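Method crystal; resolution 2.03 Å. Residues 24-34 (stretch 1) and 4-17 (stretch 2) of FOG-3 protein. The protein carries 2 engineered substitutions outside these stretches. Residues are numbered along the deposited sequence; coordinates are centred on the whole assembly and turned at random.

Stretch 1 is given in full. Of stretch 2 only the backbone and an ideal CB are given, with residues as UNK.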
# COMPACT_ATOMS: atom_id res chain seq x y z
N PRO B 24 -5.58 15.96 -7.68
CA PRO B 24 -6.94 15.58 -7.26
C PRO B 24 -7.03 14.19 -6.60
O PRO B 24 -7.75 14.05 -5.60
CB PRO B 24 -7.74 15.59 -8.57
CG PRO B 24 -6.97 16.43 -9.49
CD PRO B 24 -5.53 16.22 -9.13
N VAL B 25 -6.35 13.19 -7.15
CA VAL B 25 -6.30 11.87 -6.53
C VAL B 25 -5.86 11.96 -5.06
O VAL B 25 -6.44 11.30 -4.19
CB VAL B 25 -5.33 10.90 -7.27
CG1 VAL B 25 -5.13 9.62 -6.46
CG2 VAL B 25 -5.88 10.57 -8.63
N GLY B 26 -4.86 12.79 -4.79
CA GLY B 26 -4.36 12.94 -3.43
C GLY B 26 -5.39 13.51 -2.48
O GLY B 26 -5.45 13.17 -1.29
N ILE B 27 -6.23 14.39 -3.02
CA ILE B 27 -7.22 15.08 -2.21
C ILE B 27 -8.42 14.16 -2.04
O ILE B 27 -9.07 14.13 -1.00
CB ILE B 27 -7.61 16.44 -2.85
CG1 ILE B 27 -6.41 17.38 -2.82
CG2 ILE B 27 -8.79 17.09 -2.14
CD1 ILE B 27 -6.58 18.64 -3.61
N PHE B 28 -8.69 13.37 -3.08
CA PHE B 28 -9.71 12.35 -2.99
C PHE B 28 -9.37 11.33 -1.89
O PHE B 28 -10.23 10.95 -1.10
CB PHE B 28 -9.87 11.65 -4.33
CG PHE B 28 -10.69 10.40 -4.26
CD1 PHE B 28 -12.08 10.46 -4.33
CD2 PHE B 28 -10.07 9.17 -4.12
CE1 PHE B 28 -12.84 9.29 -4.28
CE2 PHE B 28 -10.82 8.00 -4.07
CZ PHE B 28 -12.20 8.05 -4.14
N GLY B 29 -8.11 10.90 -1.85
CA GLY B 29 -7.72 9.90 -0.88
C GLY B 29 -7.77 10.44 0.53
O GLY B 29 -8.12 9.73 1.48
N ALA B 30 -7.42 11.71 0.68
CA ALA B 30 -7.44 12.34 2.00
C ALA B 30 -8.88 12.44 2.50
O ALA B 30 -9.17 12.10 3.64
CB ALA B 30 -6.80 13.70 1.95
N GLU B 31 -9.78 12.87 1.63
CA GLU B 31 -11.19 12.99 1.97
C GLU B 31 -11.84 11.64 2.28
O GLU B 31 -12.62 11.51 3.23
CB GLU B 31 -11.95 13.67 0.83
CG GLU B 31 -11.74 15.15 0.79
CD GLU B 31 -12.23 15.83 2.06
OE1 GLU B 31 -13.40 15.60 2.44
OE2 GLU B 31 -11.45 16.57 2.67
N LEU B 32 -11.52 10.63 1.47
CA LEU B 32 -12.06 9.30 1.70
C LEU B 32 -11.56 8.77 3.04
O LEU B 32 -12.31 8.15 3.81
CB LEU B 32 -11.66 8.36 0.57
CG LEU B 32 -12.12 6.92 0.71
CD1 LEU B 32 -13.64 6.87 0.70
CD2 LEU B 32 -11.55 6.11 -0.44
N GLY B 33 -10.29 9.04 3.33
CA GLY B 33 -9.67 8.59 4.55
C GLY B 33 -10.39 9.20 5.74
O GLY B 33 -10.70 8.51 6.71
N ASN B 34 -10.66 10.49 5.67
CA ASN B 34 -11.37 11.15 6.76
C ASN B 34 -12.78 10.57 6.96
O ASN B 34 -13.15 10.27 8.09
CB ASN B 34 -11.44 12.66 6.52
CG ASN B 34 -10.07 13.31 6.54
OD1 ASN B 34 -9.11 12.73 7.06
ND2 ASN B 34 -9.97 14.50 5.96
N UNK B 4 -5.27 0.67 8.65
CA UNK B 4 -6.28 -0.02 7.85
C UNK B 4 -6.96 0.94 6.87
O UNK B 4 -7.18 0.60 5.70
CB UNK B 4 -7.32 -0.67 8.76
N UNK B 5 -7.30 2.13 7.34
CA UNK B 5 -7.91 3.14 6.48
C UNK B 5 -6.97 3.50 5.34
O UNK B 5 -7.38 3.64 4.21
CB UNK B 5 -8.27 4.39 7.29
N UNK B 6 -5.69 3.65 5.66
CA UNK B 6 -4.73 4.00 4.63
C UNK B 6 -4.64 2.89 3.59
O UNK B 6 -4.55 3.18 2.39
CB UNK B 6 -3.36 4.27 5.25
N UNK B 7 -4.64 1.63 4.04
CA UNK B 7 -4.60 0.52 3.09
C UNK B 7 -5.86 0.48 2.21
O UNK B 7 -5.78 0.18 1.02
CB UNK B 7 -4.44 -0.80 3.84
N UNK B 8 -7.02 0.76 2.80
CA UNK B 8 -8.28 0.81 2.05
C UNK B 8 -8.23 1.93 1.01
O UNK B 8 -8.57 1.74 -0.17
CB UNK B 8 -9.46 1.02 3.00
N UNK B 9 -7.82 3.11 1.46
CA UNK B 9 -7.75 4.27 0.57
C UNK B 9 -6.80 4.02 -0.58
O UNK B 9 -7.07 4.36 -1.74
CB UNK B 9 -7.31 5.52 1.34
N UNK B 10 -5.67 3.39 -0.27
CA UNK B 10 -4.67 3.17 -1.31
C UNK B 10 -5.14 2.08 -2.29
O UNK B 10 -4.88 2.17 -3.49
CB UNK B 10 -3.33 2.78 -0.68
N UNK B 11 -5.86 1.09 -1.77
CA UNK B 11 -6.50 0.10 -2.65
C UNK B 11 -7.41 0.76 -3.69
O UNK B 11 -7.33 0.45 -4.88
CB UNK B 11 -7.31 -0.90 -1.82
N UNK B 12 -8.26 1.67 -3.24
CA UNK B 12 -9.17 2.37 -4.13
C UNK B 12 -8.42 3.27 -5.12
O UNK B 12 -8.72 3.29 -6.32
CB UNK B 12 -10.16 3.20 -3.31
N UNK B 13 -7.43 4.01 -4.62
CA UNK B 13 -6.65 4.92 -5.45
C UNK B 13 -5.80 4.21 -6.50
O UNK B 13 -5.46 4.81 -7.52
CB UNK B 13 -5.75 5.77 -4.56
N UNK B 14 -5.47 2.93 -6.29
CA UNK B 14 -4.72 2.20 -7.31
C UNK B 14 -5.54 1.98 -8.59
O UNK B 14 -4.98 1.64 -9.64
CB UNK B 14 -4.26 0.85 -6.75
N UNK B 15 -6.86 2.19 -8.51
CA UNK B 15 -7.69 2.22 -9.73
C UNK B 15 -7.63 3.58 -10.45
O UNK B 15 -8.00 3.70 -11.63
CB UNK B 15 -9.14 1.89 -9.38
N UNK B 16 -7.19 4.60 -9.71
CA UNK B 16 -7.20 5.97 -10.19
C UNK B 16 -5.84 6.42 -10.70
O UNK B 16 -5.79 7.25 -11.62
CB UNK B 16 -7.67 6.91 -9.08
N UNK B 17 -4.76 5.90 -10.12
CA UNK B 17 -3.41 6.38 -10.44
C UNK B 17 -3.17 6.34 -11.92
O UNK B 17 -3.40 5.31 -12.56
CB UNK B 17 -2.35 5.55 -9.72

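Two helical segments of one chain run roughly antiparallel, their N-to-C directions 139° apart and their axes 9.4 Å apart at closest approach. What stretch 1 offers is a row of apolar side chains, Val25, Phe28 and Leu32, beside two bare glycines, Gly29 and Gly33; no hydrogen bond crosses between the stretches, so the contact rests on apolar packing and close fit.

Position 4 has nothing of stretch 1 within reach of its CB, and this contact sets no preference. It is Glu4, whose carboxylate is hydrogen-bonded elsewhere in the structure.

Position 5 points toward stretch 1, its ideal CB 4.8 Å from Gly33 O. A small or medium apolar side chain would suit, whether alanine, valine or isoleucine. The residue is Val5, in the t rotamer, and its CG1 lies 3.7 Å from Gly33 O.

Position 6 points away and position 7 is out of reach, so many helix-compatible residues would do; they are Arg6 and Glu7. Position 8 points sideways with no near neighbour in stretch 1. Leu8 sits there, its end turning somewhat nearer without making contact.

Position 9 is the tightest point of the backbone register: the CA of position 9 is 5.8 Å from Gly29 CA. The CB points toward stretch 1, with Gly29 O at 4.3 Å and Leu32 CD2 at 4.6 Å. The glycines leave a shallow groove, suited to a compact apolar group, with alanine or valine the natural candidates. Val9 fills it: CG1 is 3.5 Å from Gly29 O, while CG2 is 3.7 Å from Gly33 CA and 4.2 Å from Leu32 CG. The absence of a side chain on Gly29 matters here, since an ideal CB on that residue would lie 3.2 Å from Val9 CG1.

Position 10 points away and position 11 is out of reach; the choice is loose, and the residues are Asn10 and Phe11.

Position 12 points toward stretch 1, its ideal CB 4.3 Å from Leu32 CD2 and 4.9 Å from Phe28 CE2. Valine, isoleucine or leucine could be considered. Val12 places CG1 4.0 Å from Phe28 CE2, at the edge of the ring.

Position 13 also points toward stretch 1, with Val25 CG1 4.3 Å from its ideal CB. Alanine, serine, cysteine or valine are plausible. Cys13 directs its SG to the edge of the Phe28 ring, 4.0 Å from Phe28 CD2, and to within 4.1 Å of Gly29 CA.

Positions 14 and 15 turn away or lie out of reach, and Arg14 and Tyr15 occupy them.

Position 16 points toward stretch 1, its ideal CB 4.1 Å from Val25 CG2, and a longer side chain could continue to Phe28. Leucine or methionine would suit. Leu16 reaches across, its CD1 3.6 Å from Phe28 CE2.

Position 17 points sideways, with phi/psi of -53/128 leaving the helical region; a long or aromatic group could still return to Val25. Phe17 does so, its CE1 3.7 Å from Val25 CG1.

Stretch 2 (4-17) EVRELVNFVCRYLF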
# COMPACT_ATOMS: atom_id res chain seq x y z
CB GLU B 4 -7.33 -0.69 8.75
CG GLU B 4 -6.80 -1.87 9.56
CD GLU B 4 -6.17 -1.45 10.90
OE1 GLU B 4 -5.97 -0.24 11.17
OE2 GLU B 4 -5.85 -2.35 11.69
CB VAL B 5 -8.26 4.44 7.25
CG1 VAL B 5 -8.61 5.53 6.29
CG2 VAL B 5 -9.42 4.20 8.24
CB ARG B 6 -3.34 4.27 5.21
CG ARG B 6 -2.31 4.65 4.14
CD ARG B 6 -0.92 4.82 4.74
NE ARG B 6 -0.38 3.56 5.23
CZ ARG B 6 -0.09 3.31 6.50
NH1 ARG B 6 -0.28 4.24 7.43
NH2 ARG B 6 0.40 2.12 6.85
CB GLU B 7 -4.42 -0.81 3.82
CG GLU B 7 -3.02 -0.99 4.46
CD GLU B 7 -1.91 -0.89 3.45
OE1 GLU B 7 -2.07 -1.44 2.34
OE2 GLU B 7 -0.89 -0.24 3.74
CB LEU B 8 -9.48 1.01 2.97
CG LEU B 8 -10.84 0.44 2.50
CD1 LEU B 8 -11.92 0.48 3.58
CD2 LEU B 8 -11.34 1.11 1.28
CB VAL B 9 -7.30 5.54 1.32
CG1 VAL B 9 -7.00 6.65 0.33
CG2 VAL B 9 -8.38 5.97 2.31
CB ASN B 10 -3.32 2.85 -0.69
CG ASN B 10 -2.66 4.09 -0.14
OD1 ASN B 10 -3.19 5.18 -0.33
ND2 ASN B 10 -1.52 3.96 0.51
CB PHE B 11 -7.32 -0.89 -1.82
CG PHE B 11 -8.00 -1.96 -2.66
CD1 PHE B 11 -7.31 -3.09 -3.07
CD2 PHE B 11 -9.32 -1.81 -3.06
CE1 PHE B 11 -7.92 -4.06 -3.82
CE2 PHE B 11 -9.94 -2.79 -3.82
CZ PHE B 11 -9.24 -3.91 -4.21
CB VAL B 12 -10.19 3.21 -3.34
CG1 VAL B 12 -11.09 4.01 -4.29
CG2 VAL B 12 -11.03 2.31 -2.43
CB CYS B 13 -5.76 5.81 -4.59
SG CYS B 13 -6.74 7.03 -3.68
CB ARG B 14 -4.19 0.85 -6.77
CG ARG B 14 -2.96 1.05 -5.82
CD ARG B 14 -2.21 -0.27 -5.49
NE ARG B 14 -2.97 -1.22 -4.66
CZ ARG B 14 -3.04 -1.18 -3.32
NH1 ARG B 14 -2.42 -0.22 -2.63
NH2 ARG B 14 -3.73 -2.11 -2.67
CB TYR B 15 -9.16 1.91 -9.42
CG TYR B 15 -9.46 0.46 -9.09
CD1 TYR B 15 -9.58 -0.50 -10.10
CD2 TYR B 15 -9.65 0.06 -7.78
CE1 TYR B 15 -9.86 -1.83 -9.79
CE2 TYR B 15 -9.93 -1.27 -7.47
CZ TYR B 15 -10.04 -2.20 -8.47
OH TYR B 15 -10.32 -3.51 -8.15
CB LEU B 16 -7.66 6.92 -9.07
CG LEU B 16 -9.00 6.52 -8.41
CD1 LEU B 16 -9.43 7.52 -7.33
CD2 LEU B 16 -10.10 6.34 -9.46
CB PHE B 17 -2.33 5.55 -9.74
CG PHE B 17 -2.30 5.69 -8.24
CD1 PHE B 17 -2.55 6.91 -7.64
CD2 PHE B 17 -2.03 4.59 -7.44
CE1 PHE B 17 -2.53 7.04 -6.26
CE2 PHE B 17 -2.01 4.70 -6.06
CZ PHE B 17 -2.26 5.93 -5.46
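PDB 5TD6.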